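PDB 3L7I: teichoic acid biosynthesis protein F from Staphylococcus epidermidis, which belongs to the TagF family of teichoic acid biosynthesis proteins and carries a C-terminal region of the GT-B glycosyltransferase clan. Local coordinates for residues N349-G361 with A414-T427. Sequence-based numbering, arbitrary orientation.
Sequences NVKPKTIVFESFG and AYSEASHWVSNART
Strands 354-358 and 420-423 run parallel as central neighbours in a Rossmann-like sheet of the GT-B fold, where the chain steps outward from strand 354-358 through two strands, then crosses back to place 418-423 on its other side. Val356 bonds through both its N and its O: N donates to His420 O at 3.0 Å and O accepts Val422 N at 2.8 Å; Val422 O in turn receives Glu358 N. The side chain of Val356 packs against helix 409-417 and the residues that follow it. Its CG1 lies 4.2 Å from the Tyr415 ring centroid, a CH-pi contact over the face, while CG2 reaches Ala418 CB and Trp421 CD1. On the reverse face, Val422 CB sits above the Phe357 ring toward its rim, with CG1 3.6 Å from Phe357 CD1. That methyl is anti to the backbone N (chi1 167°), and the two side chains run side by side.

Both ends are fastened by polar groups. After the strands, Asn424 OD1 takes Phe360 N in its carbonyl plane, on a lone pair, at 2.8 Å, and ND2 of the same amide stands 3.1 Å above the centre of the Phe360 ring. Before them, Lys351 N bonds to Glu417 O, and Lys351 NZ approaches Glu417 OE1 at 3.0 Å from above the carboxylate plane; Arg384 shares that oxygen.

Strand 384-389 pairs with the far edge of strand 354-358, and its Ser388, with Arg406, holds the Glu358 carboxylate. Helices 367-379 and 706-721 pack on the face bearing Ile355 and His420, the latter bonded through NE2 to Asp717.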
loop_
_atom_site.group_PDB
_atom_site.type_symbol
_atom_site.label_atom_id
_atom_site.label_comp_id
_atom_site.label_asym_id
_atom_site.label_seq_id
_atom_site.Cartn_x
_atom_site.Cartn_y
_atom_site.Cartn_z
ATOM N N ASN A 349 25.105 14.467 -6.797
ATOM C CA ASN A 349 24.647 15.761 -6.301
ATOM C C ASN A 349 25.791 16.635 -5.818
ATOM O O ASN A 349 25.625 17.840 -5.608
ATOM C CB ASN A 349 23.647 15.583 -5.161
ATOM C CG ASN A 349 22.417 14.809 -5.574
ATOM O OD1 ASN A 349 21.579 14.474 -4.732
ATOM N ND2 ASN A 349 22.294 14.519 -6.868
ATOM N N VAL A 350 26.949 16.009 -5.638
ATOM C CA VAL A 350 28.090 16.658 -5.006
ATOM C C VAL A 350 28.733 17.735 -5.875
ATOM O O VAL A 350 29.324 17.442 -6.906
ATOM C CB VAL A 350 29.169 15.623 -4.609
ATOM C CG1 VAL A 350 30.453 16.321 -4.235
ATOM C CG2 VAL A 350 28.685 14.750 -3.472
ATOM N N LYS A 351 28.613 18.982 -5.452
ATOM C CA LYS A 351 29.347 20.064 -6.076
ATOM C C LYS A 351 30.690 20.232 -5.358
ATOM O O LYS A 351 30.710 20.648 -4.204
ATOM C CB LYS A 351 28.545 21.353 -5.946
ATOM C CG LYS A 351 27.133 21.299 -6.514
ATOM C CD LYS A 351 26.331 22.480 -5.999
ATOM C CE LYS A 351 25.303 22.976 -6.994
ATOM N NZ LYS A 351 24.516 24.092 -6.372
ATOM N N PRO A 352 31.816 19.915 -6.033
ATOM C CA PRO A 352 33.130 20.002 -5.376
ATOM C C PRO A 352 33.419 21.312 -4.627
ATOM O O PRO A 352 34.141 21.249 -3.652
ATOM C CB PRO A 352 34.112 19.801 -6.531
ATOM C CG PRO A 352 33.376 18.923 -7.475
ATOM C CD PRO A 352 31.925 19.354 -7.394
ATOM N N LYS A 353 32.880 22.460 -5.026
ATOM C CA LYS A 353 33.232 23.680 -4.298
ATOM C C LYS A 353 32.277 24.113 -3.175
ATOM O O LYS A 353 32.309 25.269 -2.746
ATOM C CB LYS A 353 33.534 24.836 -5.244
ATOM C CG LYS A 353 32.521 25.051 -6.332
ATOM C CD LYS A 353 32.895 26.286 -7.170
ATOM C CE LYS A 353 34.268 26.156 -7.813
ATOM N NZ LYS A 353 34.546 27.312 -8.720
ATOM N N THR A 354 31.463 23.180 -2.683
ATOM C CA THR A 354 30.559 23.439 -1.561
ATOM C C THR A 354 31.116 22.830 -0.272
ATOM O O THR A 354 31.491 21.662 -0.248
ATOM C CB THR A 354 29.116 22.858 -1.808
ATOM O OG1 THR A 354 28.411 23.648 -2.777
ATOM C CG2 THR A 354 28.304 22.835 -0.516
ATOM N N ILE A 355 31.137 23.612 0.803
ATOM C CA ILE A 355 31.590 23.128 2.105
ATOM C C ILE A 355 30.566 23.452 3.221
ATOM O O ILE A 355 30.082 24.583 3.301
ATOM C CB ILE A 355 32.952 23.768 2.430
ATOM C CG1 ILE A 355 33.881 23.639 1.226
ATOM C CG2 ILE A 355 33.594 23.173 3.696
ATOM C CD1 ILE A 355 35.050 24.598 1.291
ATOM N N VAL A 356 30.219 22.470 4.057
ATOM C CA VAL A 356 29.359 22.731 5.231
ATOM C C VAL A 356 30.121 22.788 6.538
ATOM O O VAL A 356 31.031 21.994 6.759
ATOM C CB VAL A 356 28.258 21.663 5.459
ATOM C CG1 VAL A 356 26.887 22.291 5.557
ATOM C CG2 VAL A 356 28.309 20.552 4.419
ATOM N N PHE A 357 29.703 23.695 7.419
ATOM C CA PHE A 357 30.277 23.829 8.756
ATOM C C PHE A 357 29.192 23.712 9.803
ATOM O O PHE A 357 28.069 24.170 9.595
ATOM C CB PHE A 357 30.958 25.186 8.917
ATOM C CG PHE A 357 32.133 25.363 8.027
ATOM C CD1 PHE A 357 33.410 25.397 8.544
ATOM C CD2 PHE A 357 31.966 25.463 6.664
ATOM C CE1 PHE A 357 34.506 25.546 7.709
ATOM C CE2 PHE A 357 33.049 25.611 5.827
ATOM C CZ PHE A 357 34.324 25.656 6.349
ATOM N N GLU A 358 29.523 23.105 10.934
ATOM C CA GLU A 358 28.593 23.082 12.037
ATOM C C GLU A 358 29.400 22.865 13.280
ATOM O O GLU A 358 30.228 21.975 13.335
ATOM C CB GLU A 358 27.611 21.948 11.838
ATOM C CG GLU A 358 26.398 21.951 12.726
ATOM C CD GLU A 358 25.617 20.633 12.590
ATOM O OE1 GLU A 358 24.355 20.649 12.453
ATOM O OE2 GLU A 358 26.289 19.561 12.594
ATOM N N SER A 359 29.206 23.707 14.276
ATOM C CA SER A 359 29.813 23.417 15.564
ATOM C C SER A 359 28.774 23.127 16.621
ATOM O O SER A 359 27.677 23.681 16.610
ATOM C CB SER A 359 30.758 24.507 16.034
ATOM O OG SER A 359 30.094 25.733 16.168
ATOM N N PHE A 360 29.145 22.211 17.511
ATOM C CA PHE A 360 28.254 21.668 18.529
ATOM C C PHE A 360 26.819 21.358 18.082
ATOM O O PHE A 360 25.856 21.746 18.723
ATOM C CB PHE A 360 28.321 22.554 19.745
ATOM C CG PHE A 360 29.712 22.702 20.254
ATOM C CD1 PHE A 360 30.392 21.591 20.747
ATOM C CD2 PHE A 360 30.362 23.936 20.209
ATOM C CE1 PHE A 360 31.677 21.702 21.221
ATOM C CE2 PHE A 360 31.665 24.071 20.680
ATOM C CZ PHE A 360 32.327 22.955 21.193
ATOM N N GLY A 361 26.710 20.645 16.972
ATOM C CA GLY A 361 25.416 20.239 16.477
ATOM C C GLY A 361 24.544 21.441 16.192
ATOM O O GLY A 361 23.318 21.386 16.337
ATOM N N ALA A 414 22.313 20.914 1.340
ATOM C CA ALA A 414 23.670 21.319 1.656
ATOM C C ALA A 414 24.499 20.085 1.928
ATOM O O ALA A 414 25.574 19.912 1.357
ATOM C CB ALA A 414 23.692 22.277 2.851
ATOM N N TYR A 415 23.987 19.205 2.777
ATOM C CA TYR A 415 24.725 17.990 3.113
ATOM C C TYR A 415 24.865 16.973 1.961
ATOM O O TYR A 415 25.878 16.275 1.852
ATOM C CB TYR A 415 24.153 17.345 4.374
ATOM C CG TYR A 415 24.703 18.011 5.586
ATOM C CD1 TYR A 415 25.970 17.692 6.045
ATOM C CD2 TYR A 415 23.987 18.994 6.239
ATOM C CE1 TYR A 415 26.488 18.308 7.118
ATOM C CE2 TYR A 415 24.494 19.620 7.309
ATOM C CZ TYR A 415 25.749 19.276 7.750
ATOM O OH TYR A 415 26.276 19.908 8.845
ATOM N N SER A 416 23.848 16.889 1.109
ATOM C CA SER A 416 23.958 16.105 -0.096
ATOM C C SER A 416 24.953 16.735 -1.073
ATOM O O SER A 416 25.733 16.032 -1.725
ATOM C CB SER A 416 22.598 16.006 -0.764
ATOM O OG SER A 416 22.688 15.239 -1.959
ATOM N N GLU A 417 24.925 18.060 -1.177
ATOM C CA GLU A 417 25.701 18.738 -2.208
ATOM C C GLU A 417 27.161 18.922 -1.854
ATOM O O GLU A 417 27.985 19.112 -2.734
ATOM C CB GLU A 417 25.090 20.096 -2.559
ATOM C CG GLU A 417 23.833 20.014 -3.421
ATOM C CD GLU A 417 23.311 21.387 -3.833
ATOM O OE1 GLU A 417 24.138 22.315 -4.003
ATOM O OE2 GLU A 417 22.073 21.532 -3.984
ATOM N N ALA A 418 27.497 18.856 -0.572
ATOM C CA ALA A 418 28.850 19.234 -0.152
ATOM C C ALA A 418 29.929 18.193 -0.456
ATOM O O ALA A 418 29.719 16.989 -0.322
ATOM C CB ALA A 418 28.869 19.613 1.314
ATOM N N SER A 419 31.096 18.679 -0.855
ATOM C CA SER A 419 32.235 17.802 -1.069
ATOM C C SER A 419 32.963 17.615 0.250
ATOM O O SER A 419 33.696 16.639 0.426
ATOM C CB SER A 419 33.190 18.412 -2.086
ATOM O OG SER A 419 33.791 19.562 -1.528
ATOM N N HIS A 420 32.747 18.559 1.167
ATOM C CA HIS A 420 33.376 18.527 2.481
ATOM C C HIS A 420 32.467 18.911 3.647
ATOM O O HIS A 420 31.844 19.991 3.632
ATOM C CB HIS A 420 34.600 19.428 2.492
ATOM C CG HIS A 420 35.766 18.841 1.779
ATOM N ND1 HIS A 420 35.894 18.883 0.408
ATOM C CD2 HIS A 420 36.849 18.173 2.242
ATOM C CE1 HIS A 420 37.016 18.279 0.056
ATOM N NE2 HIS A 420 37.615 17.842 1.151
ATOM N N TRP A 421 32.406 18.017 4.648
ATOM C CA TRP A 421 31.806 18.305 5.963
ATOM C C TRP A 421 32.865 18.690 7.017
ATOM O O TRP A 421 33.843 17.962 7.258
ATOM C CB TRP A 421 31.019 17.107 6.515
ATOM C CG TRP A 421 29.970 16.542 5.659
ATOM C CD1 TRP A 421 29.531 17.024 4.469
ATOM C CD2 TRP A 421 29.196 15.380 5.935
ATOM N NE1 TRP A 421 28.541 16.215 3.967
ATOM C CE2 TRP A 421 28.317 15.200 4.856
ATOM C CE3 TRP A 421 29.179 14.458 6.982
ATOM C CZ2 TRP A 421 27.423 14.144 4.796
ATOM C CZ3 TRP A 421 28.292 13.409 6.928
ATOM C CH2 TRP A 421 27.422 13.262 5.845
ATOM N N VAL A 422 32.656 19.834 7.653
ATOM C CA VAL A 422 33.525 20.281 8.726
ATOM C C VAL A 422 32.727 20.406 10.003
ATOM O O VAL A 422 31.735 21.157 10.067
ATOM C CB VAL A 422 34.087 21.628 8.409
ATOM C CG1 VAL A 422 34.707 22.195 9.629
ATOM C CG2 VAL A 422 35.106 21.492 7.300
ATOM N N SER A 423 33.127 19.639 11.017
ATOM C CA SER A 423 32.561 19.832 12.349
ATOM C C SER A 423 33.364 19.281 13.539
ATOM O O SER A 423 34.358 18.558 13.387
ATOM C CB SER A 423 31.086 19.384 12.397
ATOM O OG SER A 423 30.944 17.978 12.446
ATOM N N ASN A 424 32.892 19.650 14.724
ATOM C CA ASN A 424 33.578 19.393 15.969
ATOM C C ASN A 424 32.711 18.550 16.906
ATOM O O ASN A 424 32.940 18.515 18.124
ATOM C CB ASN A 424 33.874 20.711 16.648
ATOM C CG ASN A 424 32.616 21.398 17.098
ATOM O OD1 ASN A 424 31.538 21.105 16.596
ATOM N ND2 ASN A 424 32.735 22.301 18.060
ATOM N N ALA A 425 31.713 17.867 16.355
ATOM C CA ALA A 425 30.899 16.983 17.180
ATOM C C ALA A 425 30.257 15.976 16.274
ATOM O O ALA A 425 30.314 16.117 15.057
ATOM C CB ALA A 425 29.860 17.758 17.935
ATOM N N ARG A 426 29.660 14.950 16.859
ATOM C CA ARG A 426 29.061 13.886 16.065
ATOM C C ARG A 426 27.985 14.479 15.198
ATOM O O ARG A 426 27.220 15.294 15.687
ATOM C CB ARG A 426 28.457 12.825 16.974
ATOM C CG ARG A 426 29.494 12.093 17.748
ATOM C CD ARG A 426 28.849 11.347 18.856
ATOM N NE ARG A 426 28.008 10.323 18.294
ATOM C CZ ARG A 426 27.233 9.535 19.012
ATOM N NH1 ARG A 426 27.217 9.688 20.324
ATOM N NH2 ARG A 426 26.485 8.610 18.402
ATOM N N THR A 427 27.933 14.107 13.918
ATOM C CA THR A 427 26.804 14.535 13.097
ATOM C C THR A 427 25.883 13.344 12.872
ATOM O O THR A 427 26.348 12.213 12.823
ATOM C CB THR A 427 27.207 15.274 11.758
ATOM O OG1 THR A 427 27.601 14.328 10.773
ATOM C CG2 THR A 427 28.328 16.304 11.958
#